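Local structure of antigen MTB48, Mycobacterial protein (Mycobacterium smegmatis, 4WJ1) at residues A[46-60]-A[156-170]. The protein is a substrate of the ESX-1 type VII secretion system that is probably involved in DNA conjugation, at least in the recipient strain. Numbering follows the deposited sequence.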
# COMPACT_ATOMS: atom_id res chain seq x y z
N TYR A 46 2.02 10.41 -14.21
CA TYR A 46 2.47 10.78 -12.87
C TYR A 46 1.34 10.89 -11.85
O TYR A 46 1.43 10.34 -10.75
CB TYR A 46 3.21 12.10 -12.91
CG TYR A 46 3.53 12.65 -11.56
CD1 TYR A 46 4.61 12.15 -10.81
CD2 TYR A 46 2.78 13.69 -11.03
CE1 TYR A 46 4.92 12.67 -9.57
CE2 TYR A 46 3.07 14.21 -9.78
CZ TYR A 46 4.14 13.71 -9.06
OH TYR A 46 4.42 14.24 -7.82
N SER A 47 0.30 11.62 -12.19
CA SER A 47 -0.76 11.87 -11.24
C SER A 47 -1.49 10.56 -10.93
O SER A 47 -2.04 10.39 -9.84
CB SER A 47 -1.73 12.92 -11.77
OG SER A 47 -2.39 12.45 -12.92
N LYS A 48 -1.47 9.63 -11.88
CA LYS A 48 -2.05 8.30 -11.66
C LYS A 48 -1.24 7.53 -10.63
O LYS A 48 -1.79 7.02 -9.66
CB LYS A 48 -2.13 7.50 -12.97
CG LYS A 48 -3.15 8.07 -13.94
CD LYS A 48 -3.39 7.20 -15.15
CE LYS A 48 -4.44 7.83 -16.06
NZ LYS A 48 -4.77 6.98 -17.23
N LEU A 49 0.07 7.47 -10.83
CA LEU A 49 0.93 6.76 -9.90
C LEU A 49 0.85 7.36 -8.50
O LEU A 49 0.85 6.64 -7.52
CB LEU A 49 2.37 6.76 -10.37
CG LEU A 49 2.63 5.90 -11.60
CD1 LEU A 49 4.03 6.18 -12.16
CD2 LEU A 49 2.46 4.43 -11.26
N MSE A 50 0.77 8.69 -8.42
CA MSE A 50 0.68 9.33 -7.12
C MSE A 50 -0.66 8.96 -6.46
O MSE A 50 -0.74 8.78 -5.24
CB MSE A 50 0.80 10.85 -7.25
CG MSE A 50 2.16 11.36 -7.70
SE MSE A 50 3.70 10.59 -6.74
CE MSE A 50 4.13 9.22 -8.06
N ALA A 51 -1.70 8.85 -7.26
CA ALA A 51 -3.03 8.57 -6.74
C ALA A 51 -3.06 7.15 -6.18
O ALA A 51 -3.60 6.91 -5.10
CB ALA A 51 -4.09 8.76 -7.81
N SER A 52 -2.46 6.22 -6.90
CA SER A 52 -2.33 4.86 -6.42
C SER A 52 -1.52 4.81 -5.13
O SER A 52 -1.92 4.14 -4.18
CB SER A 52 -1.68 3.98 -7.49
OG SER A 52 -2.57 3.77 -8.57
N ALA A 53 -0.40 5.53 -5.08
CA ALA A 53 0.43 5.54 -3.89
C ALA A 53 -0.36 6.05 -2.69
O ALA A 53 -0.28 5.49 -1.60
CB ALA A 53 1.68 6.41 -4.11
N ALA A 54 -1.12 7.12 -2.89
CA ALA A 54 -1.93 7.70 -1.84
C ALA A 54 -3.01 6.72 -1.37
O ALA A 54 -3.29 6.61 -0.18
CB ALA A 54 -2.56 9.01 -2.31
N LYS A 55 -3.62 6.00 -2.32
CA LYS A 55 -4.67 5.04 -2.00
C LYS A 55 -4.07 3.91 -1.17
O LYS A 55 -4.68 3.43 -0.22
CB LYS A 55 -5.33 4.50 -3.26
CG LYS A 55 -6.33 3.35 -3.03
CD LYS A 55 -7.67 3.85 -2.49
CE LYS A 55 -8.85 3.11 -3.13
NZ LYS A 55 -9.05 3.48 -4.57
N LEU A 56 -2.86 3.49 -1.53
CA LEU A 56 -2.20 2.42 -0.81
C LEU A 56 -1.85 2.88 0.60
O LEU A 56 -2.10 2.16 1.56
CB LEU A 56 -0.95 1.96 -1.54
CG LEU A 56 -1.20 1.04 -2.73
CD1 LEU A 56 0.09 0.76 -3.46
CD2 LEU A 56 -1.77 -0.26 -2.24
N LYS A 57 -1.29 4.07 0.72
CA LYS A 57 -0.90 4.56 2.04
C LYS A 57 -2.11 4.67 2.96
O LYS A 57 -2.03 4.30 4.12
CB LYS A 57 -0.19 5.90 1.94
CG LYS A 57 1.21 5.75 1.36
CD LYS A 57 1.99 7.07 1.35
CE LYS A 57 3.33 6.91 0.65
NZ LYS A 57 3.98 8.24 0.38
N ALA A 58 -3.23 5.16 2.43
CA ALA A 58 -4.44 5.30 3.22
C ALA A 58 -4.98 3.92 3.62
O ALA A 58 -5.47 3.73 4.73
CB ALA A 58 -5.48 6.08 2.47
N THR A 59 -4.86 2.97 2.70
CA THR A 59 -5.32 1.61 2.91
C THR A 59 -4.48 0.95 3.99
O THR A 59 -5.00 0.25 4.86
CB THR A 59 -5.25 0.80 1.60
OG1 THR A 59 -6.15 1.38 0.65
CG2 THR A 59 -5.63 -0.66 1.82
N PHE A 60 -3.17 1.20 3.96
CA PHE A 60 -2.26 0.65 4.95
C PHE A 60 -2.64 1.18 6.32
O PHE A 60 -2.54 0.47 7.31
CB PHE A 60 -0.81 1.01 4.64
CG PHE A 60 -0.31 0.48 3.31
CD1 PHE A 60 -0.97 -0.54 2.65
CD2 PHE A 60 0.84 1.01 2.74
CE1 PHE A 60 -0.51 -1.03 1.44
CE2 PHE A 60 1.32 0.53 1.53
CZ PHE A 60 0.64 -0.49 0.88
N MSE A 156 11.22 9.71 -9.81
CA MSE A 156 10.33 8.61 -10.12
C MSE A 156 11.03 7.27 -9.96
O MSE A 156 10.44 6.32 -9.43
CB MSE A 156 9.77 8.76 -11.54
CG MSE A 156 8.67 9.81 -11.61
SE MSE A 156 7.22 9.48 -10.33
CE MSE A 156 6.93 7.60 -10.66
N LYS A 157 12.29 7.19 -10.36
CA LYS A 157 13.02 5.93 -10.22
C LYS A 157 13.25 5.60 -8.75
O LYS A 157 13.20 4.44 -8.37
CB LYS A 157 14.34 5.98 -10.98
CG LYS A 157 14.16 5.78 -12.49
CD LYS A 157 15.38 6.20 -13.29
CE LYS A 157 15.18 5.90 -14.77
NZ LYS A 157 16.13 6.67 -15.63
N TYR A 158 13.46 6.61 -7.92
CA TYR A 158 13.66 6.33 -6.51
C TYR A 158 12.34 5.88 -5.86
O TYR A 158 12.30 4.99 -5.02
CB TYR A 158 14.21 7.56 -5.81
CG TYR A 158 14.66 7.25 -4.42
CD1 TYR A 158 15.41 6.11 -4.17
CD2 TYR A 158 14.35 8.08 -3.35
CE1 TYR A 158 15.83 5.81 -2.89
CE2 TYR A 158 14.76 7.79 -2.07
CZ TYR A 158 15.51 6.65 -1.84
OH TYR A 158 15.93 6.35 -0.57
N PHE A 159 11.26 6.56 -6.26
CA PHE A 159 9.91 6.23 -5.88
C PHE A 159 9.64 4.78 -6.22
O PHE A 159 9.16 4.01 -5.39
CB PHE A 159 8.95 7.20 -6.61
CG PHE A 159 7.47 6.80 -6.58
CD1 PHE A 159 6.94 5.96 -7.55
CD2 PHE A 159 6.61 7.34 -5.63
CE1 PHE A 159 5.60 5.64 -7.56
CE2 PHE A 159 5.26 7.02 -5.63
CZ PHE A 159 4.75 6.16 -6.59
N ARG A 160 10.01 4.40 -7.44
CA ARG A 160 9.84 3.02 -7.88
C ARG A 160 10.61 2.08 -6.97
O ARG A 160 10.08 1.09 -6.50
CB ARG A 160 10.29 2.86 -9.33
CG ARG A 160 10.08 1.47 -9.91
CD ARG A 160 11.29 0.57 -9.69
NE ARG A 160 12.54 1.27 -9.99
CZ ARG A 160 13.05 1.39 -11.21
NH1 ARG A 160 12.40 0.86 -12.24
NH2 ARG A 160 14.20 2.03 -11.40
N ASP A 161 11.88 2.39 -6.72
CA ASP A 161 12.69 1.55 -5.84
C ASP A 161 12.07 1.45 -4.45
O ASP A 161 12.07 0.38 -3.83
CB ASP A 161 14.11 2.11 -5.73
CG ASP A 161 14.89 2.03 -7.03
OD1 ASP A 161 14.45 1.33 -7.97
OD2 ASP A 161 15.96 2.65 -7.11
N GLN A 162 11.54 2.56 -3.94
CA GLN A 162 11.02 2.56 -2.58
C GLN A 162 9.79 1.67 -2.43
O GLN A 162 9.62 0.99 -1.42
CB GLN A 162 10.67 3.98 -2.14
CG GLN A 162 11.85 4.88 -1.90
CD GLN A 162 11.41 6.18 -1.31
OE1 GLN A 162 11.47 6.36 -0.11
NE2 GLN A 162 10.93 7.10 -2.15
N TRP A 163 8.93 1.70 -3.43
CA TRP A 163 7.72 0.92 -3.39
C TRP A 163 8.07 -0.54 -3.57
O TRP A 163 7.58 -1.39 -2.82
CB TRP A 163 6.73 1.40 -4.45
CG TRP A 163 5.94 2.53 -3.91
CD1 TRP A 163 6.11 3.87 -4.18
CD2 TRP A 163 4.86 2.45 -2.96
NE1 TRP A 163 5.19 4.61 -3.47
CE2 TRP A 163 4.42 3.76 -2.72
CE3 TRP A 163 4.23 1.39 -2.31
CZ2 TRP A 163 3.37 4.04 -1.85
CZ3 TRP A 163 3.19 1.67 -1.45
CH2 TRP A 163 2.77 2.98 -1.23
N ARG A 164 8.93 -0.83 -4.53
CA ARG A 164 9.36 -2.20 -4.76
C ARG A 164 9.89 -2.82 -3.47
O ARG A 164 9.58 -3.96 -3.14
CB ARG A 164 10.43 -2.26 -5.83
CG ARG A 164 10.97 -3.65 -6.10
CD ARG A 164 12.27 -3.56 -6.88
NE ARG A 164 13.31 -2.95 -6.06
CZ ARG A 164 14.28 -2.17 -6.52
NH1 ARG A 164 14.36 -1.90 -7.82
NH2 ARG A 164 15.17 -1.66 -5.67
N ASP A 165 10.66 -2.04 -2.72
CA ASP A 165 11.33 -2.59 -1.56
C ASP A 165 10.46 -2.63 -0.34
O ASP A 165 10.81 -3.26 0.65
CB ASP A 165 12.57 -1.79 -1.26
CG ASP A 165 13.62 -1.97 -2.30
OD1 ASP A 165 13.65 -3.01 -3.00
OD2 ASP A 165 14.43 -1.07 -2.42
N TYR A 166 9.31 -1.97 -0.43
CA TYR A 166 8.38 -1.96 0.68
C TYR A 166 7.56 -3.25 0.69
O TYR A 166 6.98 -3.61 1.70
CB TYR A 166 7.45 -0.76 0.58
CG TYR A 166 6.81 -0.38 1.89
CD1 TYR A 166 7.60 -0.15 3.02
CD2 TYR A 166 5.44 -0.23 2.00
CE1 TYR A 166 7.03 0.20 4.22
CE2 TYR A 166 4.86 0.14 3.20
CZ TYR A 166 5.66 0.36 4.30
OH TYR A 166 5.11 0.73 5.49
N GLN A 167 7.53 -3.92 -0.46
CA GLN A 167 6.77 -5.14 -0.59
C GLN A 167 7.23 -6.12 0.46
O GLN A 167 6.42 -6.68 1.20
CB GLN A 167 6.92 -5.74 -1.99
CG GLN A 167 6.77 -7.25 -2.01
CD GLN A 167 6.24 -7.78 -3.33
OE1 GLN A 167 6.48 -7.20 -4.39
NE2 GLN A 167 5.48 -8.88 -3.26
N SER A 168 8.54 -6.29 0.57
CA SER A 168 9.07 -7.24 1.53
C SER A 168 8.80 -6.77 2.96
O SER A 168 8.68 -7.57 3.88
CB SER A 168 10.56 -7.46 1.31
OG SER A 168 11.29 -6.57 2.12
N THR A 169 8.69 -5.46 3.16
CA THR A 169 8.35 -4.94 4.48
C THR A 169 6.97 -5.39 4.90
O THR A 169 6.77 -5.86 6.02
CB THR A 169 8.37 -3.41 4.52
OG1 THR A 169 9.63 -2.93 4.04
CG2 THR A 169 8.19 -2.95 5.94
N LEU A 170 6.00 -5.22 4.00
CA LEU A 170 4.63 -5.56 4.30
C LEU A 170 4.44 -7.07 4.44
O LEU A 170 3.71 -7.51 5.30
CB LEU A 170 3.70 -5.00 3.24
CG LEU A 170 3.64 -3.48 3.25
CD1 LEU A 170 2.51 -2.97 2.40
CD2 LEU A 170 3.56 -2.93 4.68
O HOH W 1 4.81 7.29 -2.21
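M50 and F159 meet where the PE and PPE parts of EspB pack together, in the elongated helical bundle that forms this N-terminal piece of the protein. Segments 46-60 and 156-170, on helices 40-96 and 154-178, run in the same general direction; their axes come within 12.6 Å and are inclined by 29°, so large side chains have to bridge the gap.

From CB outward, M50, a selenomethionine, runs first to CG, which lies over a face of the Y46 ring on its own helix. The chain then bends (chi2 -48°), and SE comes obliquely to F159, 4.1 Å from its CE2. CE finishes over the F159 face, 3.5 Å from CZ, in a CH-pi contact, and also touches SE of M156. The other face of F159 is covered by CD1 of W163, so the phenyl ring is held between a methyl group and an indole, with A53 CB at its edge. M156, also a selenomethionine, sets its SE at the edge of the Y46 ring, 3.8 Å from CD1, a Met-aromatic contact, while its CE reaches L49 CD1.

Further along, CZ2 of W163 touches A53 CB and K57 CE, and its CZ3 touches L56 CD1; CZ3 also sits 3.7 Å from F60 CE2, at the edge of the phenyl ring. L170 CD1 covers one face of F60, 3.5 Å from CZ. M206 and L213 of helix 187-230 add to this apolar packing.

No direct hydrogen bond joins the segments. One water instead accepts from both W163 NE1 (3.0 Å) and K57 NZ (2.9 Å), and that ammonium nitrogen also bonds P30 O.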